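Local atomic coordinates of IL-4-inducing protein (Schistosoma mansoni, PDB entry 4EL6), a protein that binds IgE through a crystallin-type fold and so triggers interleukin-4 release from basophils without any antigen, as a product of the parasite's eggs. Residues A[7-12]-A[55-60]; A[14-19]-A[75-80]; A[29-34]-A[85-90]; A[38-43]-A[68-73]. One frame throughout, in Å; residues are numbered along the deposited sequence. Where two conformers were deposited one is given.

Interaction 1: A[7-12]-A[55-60]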
loop_
_atom_site.group_PDB
_atom_site.type_symbol
_atom_site.label_atom_id
_atom_site.label_comp_id
_atom_site.label_asym_id
_atom_site.label_seq_id
_atom_site.Cartn_x
_atom_site.Cartn_y
_atom_site.Cartn_z
ATOM N N TYR A 7 -5.803 7.099 -8.242
ATOM C CA TYR A 7 -4.428 6.960 -7.748
ATOM C C TYR A 7 -4.288 6.218 -6.403
ATOM O O TYR A 7 -3.161 5.651 -6.139
ATOM C CB TYR A 7 -3.768 8.326 -7.678
ATOM C CG TYR A 7 -4.560 9.241 -6.870
ATOM C CD1 TYR A 7 -4.459 9.210 -5.469
ATOM C CD2 TYR A 7 -5.504 10.077 -7.456
ATOM C CE1 TYR A 7 -5.230 10.044 -4.679
ATOM C CE2 TYR A 7 -6.315 10.903 -6.675
ATOM C CZ TYR A 7 -6.170 10.884 -5.277
ATOM O OH TYR A 7 -6.927 11.719 -4.468
ATOM N N CYS A 8 -5.455 6.102 -5.733
ATOM C CA CYS A 8 -5.576 5.653 -4.344
ATOM C C CYS A 8 -5.082 4.249 -4.177
ATOM O O CYS A 8 -4.886 3.526 -5.145
ATOM C CB CYS A 8 -7.018 5.730 -3.827
ATOM S SG CYS A 8 -8.116 4.333 -4.109
ATOM N N LEU A 9 -4.886 3.890 -2.929
ATOM C CA LEU A 9 -4.527 2.568 -2.550
ATOM C C LEU A 9 -5.852 1.947 -2.116
ATOM O O LEU A 9 -6.650 2.584 -1.314
ATOM C CB LEU A 9 -3.545 2.644 -1.349
ATOM C CG LEU A 9 -3.115 1.302 -0.766
ATOM C CD1 LEU A 9 -2.217 0.531 -1.710
ATOM C CD2 LEU A 9 -2.414 1.522 0.569
ATOM N N GLN A 10 -6.119 0.722 -2.606
ATOM C CA GLN A 10 -7.323 -0.014 -2.257
ATOM C C GLN A 10 -7.058 -1.182 -1.340
ATOM O O GLN A 10 -6.186 -1.979 -1.654
ATOM C CB GLN A 10 -8.033 -0.517 -3.532
ATOM C CG GLN A 10 -8.445 0.585 -4.533
ATOM C CD GLN A 10 -8.674 0.010 -5.919
ATOM O OE1 GLN A 10 -8.004 -0.930 -6.322
ATOM N NE2 GLN A 10 -9.602 0.595 -6.668
ATOM N N LEU A 11 -7.744 -1.246 -0.179
ATOM C CA LEU A 11 -7.529 -2.248 0.799
ATOM C C LEU A 11 -8.846 -3.006 0.982
ATOM O O LEU A 11 -9.883 -2.408 1.364
ATOM C CB LEU A 11 -7.102 -1.661 2.136
ATOM C CG LEU A 11 -5.802 -0.921 1.942
ATOM C CD1 LEU A 11 -6.162 0.545 1.928
ATOM C CD2 LEU A 11 -4.748 -1.300 2.919
ATOM N N TYR A 12 -8.819 -4.272 0.649
ATOM C CA TYR A 12 -10.037 -5.110 0.666
ATOM C C TYR A 12 -10.067 -5.990 1.858
ATOM O O TYR A 12 -9.026 -6.520 2.251
ATOM C CB TYR A 12 -10.068 -6.023 -0.593
ATOM C CG TYR A 12 -10.174 -5.256 -1.861
ATOM C CD1 TYR A 12 -9.031 -4.794 -2.501
ATOM C CD2 TYR A 12 -11.420 -4.954 -2.430
ATOM C CE1 TYR A 12 -9.100 -4.097 -3.695
ATOM C CE2 TYR A 12 -11.475 -4.240 -3.625
ATOM C CZ TYR A 12 -10.307 -3.801 -4.231
ATOM O OH TYR A 12 -10.336 -3.092 -5.398
ATOM N N TRP A 55 3.123 2.894 -3.869
ATOM C CA TRP A 55 2.753 2.934 -2.462
ATOM C C TRP A 55 3.629 2.018 -1.636
ATOM O O TRP A 55 3.903 0.899 -2.043
ATOM C CB TRP A 55 1.308 2.538 -2.293
ATOM C CG TRP A 55 0.304 3.512 -2.852
ATOM C CD1 TRP A 55 -0.126 3.653 -4.180
ATOM C CD2 TRP A 55 -0.390 4.510 -2.101
ATOM N NE1 TRP A 55 -1.060 4.694 -4.277
ATOM C CE2 TRP A 55 -1.284 5.204 -3.043
ATOM C CE3 TRP A 55 -0.431 4.865 -0.731
ATOM C CZ2 TRP A 55 -2.149 6.177 -2.597
ATOM C CZ3 TRP A 55 -1.337 5.856 -0.333
ATOM C CH2 TRP A 55 -2.142 6.490 -1.282
ATOM N N TYR A 56 4.107 2.486 -0.482
ATOM C CA TYR A 56 4.786 1.648 0.496
ATOM C C TYR A 56 3.924 1.431 1.730
ATOM O O TYR A 56 3.344 2.368 2.332
ATOM C CB TYR A 56 6.092 2.317 0.909
ATOM C CG TYR A 56 7.201 2.158 -0.099
ATOM C CD1 TYR A 56 7.681 0.892 -0.400
ATOM C CD2 TYR A 56 7.739 3.272 -0.761
ATOM C CE1 TYR A 56 8.715 0.738 -1.316
ATOM C CE2 TYR A 56 8.734 3.074 -1.707
ATOM C CZ TYR A 56 9.235 1.827 -1.893
ATOM O OH TYR A 56 10.251 1.662 -2.825
ATOM N N LEU A 57 3.827 0.171 2.126
ATOM C CA LEU A 57 3.151 -0.241 3.363
ATOM C C LEU A 57 4.180 -0.734 4.356
ATOM O O LEU A 57 5.125 -1.424 3.957
ATOM C CB LEU A 57 2.218 -1.421 3.113
ATOM C CG LEU A 57 1.380 -1.389 1.881
ATOM C CD1 LEU A 57 0.465 -2.584 1.718
ATOM C CD2 LEU A 57 0.586 -0.193 1.839
ATOM N N PHE A 58 4.048 -0.354 5.623
ATOM C CA PHE A 58 4.991 -0.616 6.641
ATOM C C PHE A 58 4.357 -1.295 7.837
ATOM O O PHE A 58 3.191 -0.989 8.175
ATOM C CB PHE A 58 5.535 0.738 7.171
ATOM C CG PHE A 58 6.288 1.510 6.148
ATOM C CD1 PHE A 58 5.611 2.384 5.298
ATOM C CD2 PHE A 58 7.702 1.418 6.047
ATOM C CE1 PHE A 58 6.308 3.153 4.394
ATOM C CE2 PHE A 58 8.385 2.156 5.103
ATOM C CZ PHE A 58 7.692 2.982 4.247
ATOM N N ASP A 59 5.095 -2.193 8.538
ATOM C CA ASP A 59 4.503 -2.852 9.706
ATOM C C ASP A 59 4.806 -2.129 11.016
ATOM O O ASP A 59 4.416 -2.636 12.065
ATOM C CB ASP A 59 4.845 -4.347 9.795
ATOM C CG ASP A 59 6.216 -4.624 10.470
ATOM O OD1 ASP A 59 7.114 -3.750 10.502
ATOM O OD2 ASP A 59 6.374 -5.774 10.990
ATOM N N ASN A 60 5.410 -0.920 10.952
ATOM C CA ASN A 60 5.508 -0.090 12.146
ATOM C C ASN A 60 5.168 1.293 11.774
ATOM O O ASN A 60 4.912 1.591 10.610
ATOM C CB ASN A 60 6.888 -0.217 12.714
ATOM C CG ASN A 60 6.972 0.194 14.153
ATOM O OD1 ASN A 60 6.019 0.614 14.801
ATOM N ND2 ASN A 60 8.156 -0.006 14.691
#
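The indole N-H of W55 donates to the backbone carbonyl of Y7, with W55 NE1 3.0 Å from Y7 O and an N-H...O angle of 150°. The oxygen lies in the plane of the indole, at its edge, and the nitrogen in turn lies in the plane of the Y7 carbonyl. Tryptophan suits the place because it offers a large apolar surface and yet carries one polar hydrogen, which this bond satisfies inside the protein.

The chain then turns from that edge onto one face of the same ring. L9 CB sits over the centre of the six-membered ring, 3.7 Å from its centroid and only 8° off the normal, a well-formed CH-pi contact. Its backbone nitrogen comes down near the benzo rim, with L9 N 3.6 Å from W55 CZ2. The leucine has CG anti to the backbone N (chi1 177°). Of its two methyls, CD1 lies near W55 CB and CG, while L9 CD2 reaches L57 CD2 at 3.7 Å. Leucine thus covers the tryptophan with its stem and meets a second leucine with a methyl.

The contact is buried close to the centre of the chain and joins the two antiparallel sheets of this crystallin-superfamily fold. L9 belongs to strand 9-12, an inner strand of one sheet, flanked by strands 21-24 and 39-41; W55 and L57 belong to strand 52-58, the middle strand of the other, between 67-71 and 89-95. V24 and V42 also touch W55, as does I90 from the adjoining strand.

Interaction 2: A[14-19]-A[75-80]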
loop_
_atom_site.group_PDB
_atom_site.type_symbol
_atom_site.label_atom_id
_atom_site.label_comp_id
_atom_site.label_asym_id
_atom_site.label_seq_id
_atom_site.Cartn_x
_atom_site.Cartn_y
_atom_site.Cartn_z
ATOM N N GLU A 14 -11.348 -9.008 2.085
ATOM C CA GLU A 14 -11.163 -10.405 1.760
ATOM C C GLU A 14 -10.065 -10.576 0.728
ATOM O O GLU A 14 -9.641 -9.619 0.069
ATOM C CB GLU A 14 -12.456 -10.990 1.215
ATOM C CG GLU A 14 -13.528 -11.206 2.291
ATOM C CD GLU A 14 -14.854 -11.442 1.628
ATOM O OE1 GLU A 14 -14.934 -12.457 0.904
ATOM O OE2 GLU A 14 -15.771 -10.586 1.777
ATOM N N THR A 15 -9.586 -11.786 0.586
ATOM C CA THR A 15 -8.606 -12.057 -0.437
ATOM C C THR A 15 -9.237 -11.954 -1.815
ATOM O O THR A 15 -10.440 -11.944 -1.961
ATOM C CB THR A 15 -7.970 -13.478 -0.288
ATOM O OG1 THR A 15 -9.023 -14.385 -0.369
ATOM C CG2 THR A 15 -7.197 -13.709 1.006
ATOM N N TYR A 16 -8.382 -11.832 -2.820
ATOM C CA TYR A 16 -8.748 -11.656 -4.222
ATOM C C TYR A 16 -9.764 -10.532 -4.473
ATOM O O TYR A 16 -10.740 -10.666 -5.222
ATOM C CB TYR A 16 -9.214 -12.976 -4.794
ATOM C CG TYR A 16 -8.122 -14.026 -4.801
ATOM C CD1 TYR A 16 -7.247 -14.103 -5.867
ATOM C CD2 TYR A 16 -8.028 -14.919 -3.786
ATOM C CE1 TYR A 16 -6.238 -15.049 -5.894
ATOM C CE2 TYR A 16 -7.034 -15.849 -3.783
ATOM C CZ TYR A 16 -6.170 -15.921 -4.851
ATOM O OH TYR A 16 -5.192 -16.922 -4.812
ATOM N N GLU A 17 -9.552 -9.418 -3.772
ATOM C CA GLU A 17 -10.276 -8.171 -4.065
ATOM C C GLU A 17 -11.799 -8.300 -3.880
ATOM O O GLU A 17 -12.565 -7.698 -4.634
ATOM C CB GLU A 17 -9.859 -7.632 -5.441
ATOM C CG GLU A 17 -8.355 -7.408 -5.594
ATOM C CD GLU A 17 -7.511 -8.643 -5.910
ATOM O OE1 GLU A 17 -6.355 -8.738 -5.400
ATOM O OE2 GLU A 17 -7.977 -9.551 -6.651
ATOM N N ARG A 18 -12.194 -9.054 -2.864
ATOM C CA ARG A 18 -13.614 -9.236 -2.529
ATOM C C ARG A 18 -13.925 -8.501 -1.231
ATOM O O ARG A 18 -13.058 -8.241 -0.402
ATOM C CB ARG A 18 -13.904 -10.726 -2.346
ATOM C CG ARG A 18 -13.827 -11.434 -3.681
ATOM C CD ARG A 18 -13.781 -12.907 -3.605
ATOM N NE ARG A 18 -12.705 -13.470 -2.842
ATOM C CZ ARG A 18 -12.490 -14.749 -2.595
ATOM N NH1 ARG A 18 -13.329 -15.672 -3.054
ATOM N NH2 ARG A 18 -11.470 -15.100 -1.866
ATOM N N GLY A 19 -15.211 -8.159 -1.094
ATOM C CA GLY A 19 -15.721 -7.663 0.132
ATOM C C GLY A 19 -15.560 -6.192 0.217
ATOM O O GLY A 19 -15.314 -5.522 -0.793
ATOM N N CYS A 75 -1.916 -5.819 -7.752
ATOM C CA CYS A 75 -2.640 -6.309 -6.571
ATOM C C CYS A 75 -1.816 -7.352 -5.801
ATOM O O CYS A 75 -1.029 -8.159 -6.430
ATOM C CB CYS A 75 -3.950 -6.980 -6.965
ATOM S SG CYS A 75 -5.154 -5.829 -7.639
ATOM N N ILE A 76 -1.855 -7.280 -4.476
ATOM C CA ILE A 76 -1.487 -8.423 -3.681
ATOM C C ILE A 76 -2.746 -9.210 -3.331
ATOM O O ILE A 76 -3.571 -8.769 -2.556
ATOM C CB ILE A 76 -0.683 -8.009 -2.435
ATOM C CG1 ILE A 76 0.564 -7.255 -2.877
ATOM C CG2 ILE A 76 -0.385 -9.275 -1.631
ATOM C CD1 ILE A 76 1.269 -6.608 -1.747
ATOM N N ASP A 77 -2.948 -10.357 -4.009
ATOM C CA ASP A 77 -4.211 -11.034 -3.885
ATOM C C ASP A 77 -4.459 -11.674 -2.519
ATOM O O ASP A 77 -5.606 -11.908 -2.138
ATOM C CB ASP A 77 -4.264 -12.148 -4.956
ATOM C CG ASP A 77 -4.426 -11.626 -6.367
ATOM O OD1 ASP A 77 -5.002 -10.517 -6.587
ATOM O OD2 ASP A 77 -4.026 -12.416 -7.270
ATOM N N ASP A 78 -3.393 -12.052 -1.851
ATOM C CA ASP A 78 -3.544 -12.585 -0.467
ATOM C C ASP A 78 -2.507 -11.945 0.444
ATOM O O ASP A 78 -1.350 -12.389 0.604
ATOM C CB ASP A 78 -3.480 -14.114 -0.364
ATOM C CG ASP A 78 -3.750 -14.591 1.028
ATOM O OD1 ASP A 78 -3.820 -13.746 1.983
ATOM O OD2 ASP A 78 -4.057 -15.803 1.158
ATOM N N PHE A 79 -2.939 -10.820 1.006
ATOM C CA PHE A 79 -2.030 -9.990 1.776
ATOM C C PHE A 79 -1.657 -10.675 3.112
ATOM O O PHE A 79 -0.627 -10.419 3.658
ATOM C CB PHE A 79 -2.671 -8.670 2.075
ATOM C CG PHE A 79 -1.704 -7.657 2.656
ATOM C CD1 PHE A 79 -0.844 -7.009 1.820
ATOM C CD2 PHE A 79 -1.643 -7.391 4.027
ATOM C CE1 PHE A 79 0.081 -6.093 2.318
ATOM C CE2 PHE A 79 -0.743 -6.449 4.520
ATOM C CZ PHE A 79 0.143 -5.852 3.684
ATOM N N THR A 80 -2.495 -11.596 3.545
ATOM C CA THR A 80 -2.256 -12.348 4.766
ATOM C C THR A 80 -1.023 -13.197 4.633
ATOM O O THR A 80 -0.463 -13.587 5.651
ATOM C CB THR A 80 -3.498 -13.168 5.266
ATOM O OG1 THR A 80 -3.572 -14.419 4.575
ATOM C CG2 THR A 80 -4.815 -12.392 5.073
#
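E17 reaches across to C75 and D77 from a loop that has no regular structure. From CB, its CG stands anti to the carbonyl carbon, beside the backbone N, and passes C75 SG, with E17 CG 4.1 Å from that sulfur; a bend at chi2 of 81° then places CD on the D77 side. At the tip E17 OE1 lies near C75 CB. The same oxygen comes very close to the aspartate, E17 OE1 being 2.5 Å from D77 OD1. E17 OE2 also faces D77 OD1, two acceptors with no bond between them, and the carboxylate planes are 59° apart.

The backbone supplies the plainer link: Y16 N bonds to D77 O at 2.9 Å, almost straight at 178°. Beyond it the Y16 ring lays its CE1 against D77 CB, 3.6 Å away, and T15 CG2 lies beside the D78 carboxylate, 3.5 Å from D78 OD1. That oxygen also receives the hydroxyl of T80, so the short side chain of aspartate ties its own turn. The long, flexible arginine R18 reaches back to two acceptors on T15, NE to the carbonyl oxygen and NH2 to OG1, using the edge of its guanidinium.

The loop 14-19 connects strands 9-12 and 21-24, and S39 OG holds it from strand 39-41 by bonds to E14 O and E17 N. Segment 75-80 starts on the outermost strand 75-76, which pairs with 39-41 and is fastened to it by the C41-C75 disulfide.

Interaction 3: A[29-34]-A[85-90]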
loop_
_atom_site.group_PDB
_atom_site.type_symbol
_atom_site.label_atom_id
_atom_site.label_comp_id
_atom_site.label_asym_id
_atom_site.label_seq_id
_atom_site.Cartn_x
_atom_site.Cartn_y
_atom_site.Cartn_z
ATOM N N GLY A 29 0.887 8.352 8.816
ATOM C CA GLY A 29 1.941 7.890 9.631
ATOM C C GLY A 29 1.701 6.886 10.780
ATOM O O GLY A 29 2.664 6.269 11.318
ATOM N N SER A 30 0.447 6.665 11.136
ATOM C CA SER A 30 0.103 5.654 12.112
ATOM C C SER A 30 -1.346 5.212 11.965
ATOM O O SER A 30 -2.249 6.065 11.831
ATOM C CB SER A 30 0.405 6.067 13.546
ATOM O OG SER A 30 -0.252 7.296 13.880
ATOM N N LEU A 31 -1.538 3.895 11.994
ATOM C CA LEU A 31 -2.827 3.252 11.949
ATOM C C LEU A 31 -2.821 2.306 13.126
ATOM O O LEU A 31 -1.981 1.390 13.216
ATOM C CB LEU A 31 -3.027 2.499 10.634
ATOM C CG LEU A 31 -2.833 3.276 9.332
ATOM C CD1 LEU A 31 -2.766 2.316 8.126
ATOM C CD2 LEU A 31 -4.001 4.217 9.138
ATOM N N SER A 32 -3.741 2.519 14.033
ATOM C CA SER A 32 -3.819 1.750 15.232
ATOM C C SER A 32 -5.304 1.420 15.532
ATOM O O SER A 32 -6.158 2.317 15.545
ATOM C CB SER A 32 -3.219 2.536 16.391
ATOM O OG SER A 32 -3.406 1.778 17.583
ATOM N N PRO A 33 -5.604 0.160 15.785
ATOM C CA PRO A 33 -4.662 -0.943 15.628
ATOM C C PRO A 33 -4.261 -1.110 14.149
ATOM O O PRO A 33 -4.870 -0.581 13.229
ATOM C CB PRO A 33 -5.494 -2.166 16.033
ATOM C CG PRO A 33 -6.854 -1.782 15.620
ATOM C CD PRO A 33 -6.990 -0.315 15.890
ATOM N N PRO A 34 -3.248 -1.955 13.927
ATOM C CA PRO A 34 -2.833 -2.085 12.502
ATOM C C PRO A 34 -3.957 -2.623 11.570
ATOM O O PRO A 34 -4.755 -3.435 12.012
ATOM C CB PRO A 34 -1.633 -3.052 12.554
ATOM C CG PRO A 34 -1.137 -2.905 14.010
ATOM C CD PRO A 34 -2.364 -2.664 14.858
ATOM N N LYS A 85 1.131 -9.081 8.049
ATOM C CA LYS A 85 -0.329 -8.993 7.993
ATOM C C LYS A 85 -0.910 -7.636 8.332
ATOM O O LYS A 85 -1.993 -7.266 7.813
ATOM C CB LYS A 85 -0.944 -10.026 8.887
ATOM C CG LYS A 85 -0.624 -11.445 8.498
ATOM C CD LYS A 85 -1.198 -12.448 9.432
ATOM C CE LYS A 85 -1.116 -13.868 8.786
ATOM N NZ LYS A 85 -1.684 -14.774 9.826
ATOM N N GLY A 86 -0.224 -6.898 9.202
ATOM C CA GLY A 86 -0.807 -5.701 9.762
ATOM C C GLY A 86 -0.044 -4.482 9.388
ATOM O O GLY A 86 1.204 -4.373 9.570
ATOM N N ILE A 87 -0.760 -3.527 8.779
ATOM C CA ILE A 87 -0.148 -2.288 8.253
ATOM C C ILE A 87 -0.288 -1.194 9.317
ATOM O O ILE A 87 -1.429 -0.896 9.785
ATOM C CB ILE A 87 -0.862 -1.829 7.009
ATOM C CG1 ILE A 87 -0.867 -2.944 5.941
ATOM C CG2 ILE A 87 -0.171 -0.559 6.436
ATOM C CD1 ILE A 87 -1.933 -2.741 4.890
ATOM N N SER A 88 0.848 -0.625 9.706
ATOM C CA SER A 88 0.916 0.442 10.713
ATOM C C SER A 88 1.139 1.821 10.135
ATOM O O SER A 88 0.876 2.787 10.837
ATOM C CB SER A 88 1.934 0.159 11.822
ATOM O OG SER A 88 1.455 -0.867 12.647
ATOM N N SER A 89 1.683 1.925 8.926
ATOM C CA SER A 89 1.788 3.244 8.234
ATOM C C SER A 89 1.853 2.997 6.751
ATOM O O SER A 89 2.239 1.906 6.251
ATOM C CB SER A 89 2.928 4.103 8.749
ATOM O OG SER A 89 4.244 3.523 8.604
ATOM N N ILE A 90 1.558 4.018 5.991
ATOM C CA ILE A 90 1.461 3.882 4.573
ATOM C C ILE A 90 2.039 5.150 3.974
ATOM O O ILE A 90 1.600 6.262 4.374
ATOM C CB ILE A 90 -0.030 3.764 4.100
ATOM C CG1 ILE A 90 -0.726 2.473 4.670
ATOM C CG2 ILE A 90 -0.077 3.855 2.578
ATOM C CD1 ILE A 90 -2.218 2.450 4.465
#
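L31 packs its CD1 against the CD1 of I90 at 3.7 Å, and this is the tight, apolar part of the contact. CG of L31 stands anti to its carbonyl carbon (chi1 -54°), and the two side chains cross obliquely, with I87 CG2 a little farther off. Leucine and isoleucine suit this side, where I90 also meets L9, W55 and L57 and I87 meets L11 and F79. Beside them the backbones are joined: L31 N donates to S88 O at 2.9 Å, bent to 137° and from above the carbonyl plane, while S30 CA sends a CA-H...O contact to that same oxygen, S88 O, at 3.2 Å.

S88 and S89 form a classic beta bulge opposite F58, where strand 89-95 begins beside strand 52-58 in its antiparallel sheet. Serine's small side chain lets S89 CB rest 3.4 Å from G29 O, while its hydroxyl is bonded to N60 O and Y63 N. S88 OG makes a weak bond to D59 O.

On the solvent side the chemistry changes. P34 is exposed, yet it still packs closely on the backbone of 86-88: P34 CA is 3.3 Å from I87 O, and glycine at 86 lets P34 CB lie 3.8 Å from G86 C. In place of buried methyls the proline ring meets a hydroxyl, with P34 CG 3.6 Å from S88 OG.

Interaction 4: A[38-43]-A[68-73]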
loop_
_atom_site.group_PDB
_atom_site.type_symbol
_atom_site.label_atom_id
_atom_site.label_comp_id
_atom_site.label_asym_id
_atom_site.label_seq_id
_atom_site.Cartn_x
_atom_site.Cartn_y
_atom_site.Cartn_z
ATOM N N GLY A 38 -7.272 -8.364 3.515
ATOM C CA GLY A 38 -7.090 -9.609 2.771
ATOM C C GLY A 38 -6.327 -9.415 1.501
ATOM O O GLY A 38 -5.697 -10.344 1.035
ATOM N N SER A 39 -6.521 -8.289 0.827
ATOM C CA SER A 39 -5.856 -7.968 -0.402
ATOM C C SER A 39 -5.722 -6.453 -0.583
ATOM O O SER A 39 -6.444 -5.722 -0.001
ATOM C CB SER A 39 -6.546 -8.634 -1.630
ATOM O OG SER A 39 -7.916 -8.398 -1.630
ATOM N N VAL A 40 -4.785 -6.028 -1.424
ATOM C CA VAL A 40 -4.459 -4.630 -1.613
ATOM C C VAL A 40 -4.118 -4.440 -3.075
ATOM O O VAL A 40 -3.406 -5.246 -3.653
ATOM C CB VAL A 40 -3.236 -4.256 -0.775
ATOM C CG1 VAL A 40 -2.819 -2.855 -1.014
ATOM C CG2 VAL A 40 -3.486 -4.562 0.700
ATOM N N CYS A 41 -4.602 -3.342 -3.663
ATOM C CA CYS A 41 -4.294 -3.013 -5.038
ATOM C C CYS A 41 -3.999 -1.517 -5.179
ATOM O O CYS A 41 -4.477 -0.689 -4.424
ATOM C CB CYS A 41 -5.505 -3.225 -5.899
ATOM S SG CYS A 41 -6.079 -4.952 -5.980
ATOM N N VAL A 42 -3.343 -1.200 -6.282
ATOM C CA VAL A 42 -3.183 0.147 -6.791
ATOM C C VAL A 42 -3.684 0.150 -8.233
ATOM O O VAL A 42 -3.273 -0.691 -9.024
ATOM C CB VAL A 42 -1.719 0.597 -6.792
ATOM C CG1 VAL A 42 -1.644 2.029 -7.292
ATOM C CG2 VAL A 42 -1.075 0.426 -5.421
ATOM N N PRO A 43 -4.584 1.054 -8.540
ATOM C CA PRO A 43 -5.137 1.086 -9.914
ATOM C C PRO A 43 -4.078 1.336 -10.989
ATOM O O PRO A 43 -3.021 1.953 -10.751
ATOM C CB PRO A 43 -6.176 2.209 -9.855
ATOM C CG PRO A 43 -6.494 2.404 -8.445
ATOM C CD PRO A 43 -5.293 1.970 -7.630
ATOM N N THR A 68 6.471 -3.283 2.231
ATOM C CA THR A 68 5.912 -3.938 1.077
ATOM C C THR A 68 5.475 -2.813 0.165
ATOM O O THR A 68 4.609 -1.980 0.531
ATOM C CB THR A 68 4.750 -4.793 1.519
ATOM O OG1 THR A 68 5.254 -5.916 2.249
ATOM C CG2 THR A 68 3.896 -5.312 0.312
ATOM N N GLY A 69 5.995 -2.793 -1.079
ATOM C CA GLY A 69 5.713 -1.764 -2.019
ATOM C C GLY A 69 4.865 -2.302 -3.165
ATOM O O GLY A 69 4.923 -3.487 -3.466
ATOM N N LEU A 70 4.027 -1.429 -3.722
ATOM C CA LEU A 70 3.104 -1.773 -4.814
ATOM C C LEU A 70 3.093 -0.628 -5.779
ATOM O O LEU A 70 2.854 0.551 -5.414
ATOM C CB LEU A 70 1.631 -1.964 -4.384
ATOM C CG LEU A 70 1.258 -3.004 -3.359
ATOM C CD1 LEU A 70 1.325 -2.535 -1.927
ATOM C CD2 LEU A 70 -0.184 -3.391 -3.750
ATOM N N GLY A 71 3.397 -0.971 -7.008
ATOM C CA GLY A 71 3.231 -0.037 -8.128
ATOM C C GLY A 71 1.836 -0.020 -8.767
ATOM O O GLY A 71 0.937 -0.796 -8.440
ATOM N N HIS A 72 1.626 0.908 -9.709
ATOM C CA HIS A 72 0.346 1.016 -10.298
ATOM C C HIS A 72 0.044 -0.255 -11.075
ATOM O O HIS A 72 0.923 -0.870 -11.751
ATOM C CB HIS A 72 0.220 2.215 -11.249
ATOM C CG HIS A 72 0.909 2.030 -12.567
ATOM N ND1 HIS A 72 0.214 1.906 -13.752
ATOM C CD2 HIS A 72 2.273 1.919 -12.891
ATOM C CE1 HIS A 72 1.098 1.720 -14.754
ATOM N NE2 HIS A 72 2.349 1.717 -14.242
ATOM N N GLY A 73 -1.222 -0.612 -10.952
ATOM C CA GLY A 73 -1.777 -1.821 -11.569
ATOM C C GLY A 73 -1.461 -3.114 -10.813
ATOM O O GLY A 73 -1.921 -4.161 -11.236
#
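V42 lies against L70, G71 and H72 and makes the largest single contribution to the contact. Its CG1 is anti to the backbone N (chi1 -178°) and reaches H72 CA at 3.7 Å, while V42 CG2 meets L70 CB at 3.8 Å and its CB sits 3.4 Å from G71 O. A beta-branched residue suits the spot because its two methyls spread over neighbouring residues at once. L70 turns its other end to V40: L70 CD2 touches V40 CG1 at 3.8 Å, the two side chains crossing at about a right angle.

At the end of the contact G73 N makes two weak hydrogen bonds, to V42 O at 2.8 Å and to P43 O at 3.1 Å, and P43 O also lies against H72 CB. G73 has a positive phi of 79°, a conformation glycine adopts easily, as the chain turns away from the strand.

In the next shell, H72 ND1 bonds to V45 N, and P53 and W55 pack against V42. L57 and I76 cover L70, and F79 lies on V40. Strand 39-41 runs between 9-12 and 75-76 in one antiparallel sheet, whereas strand 67-71 is the outer neighbour of 52-58 in the other.

Interactions 1 and 4 join the two sheets through apolar side chains: interaction 1 is the buried one, near the chain's centre, while interaction 4, partly buried, packs strand 39-41 and its continuation against 67-71, next to the strands of interaction 1. They touch directly, L9 CD1 lying 3.5 Å from V40 CG1. Interaction 2 is a surface contact of acids and backbone, tied to interaction 4 by the C41-C75 disulfide and reaching the core through F79, which packs on L57 and I87. Interaction 3 mixes both chemistries: I90 extends the core of interaction 1 by packing on W55, while P34 and S30 lie toward solvent, and its centre is about 17 Å from that of interaction 2.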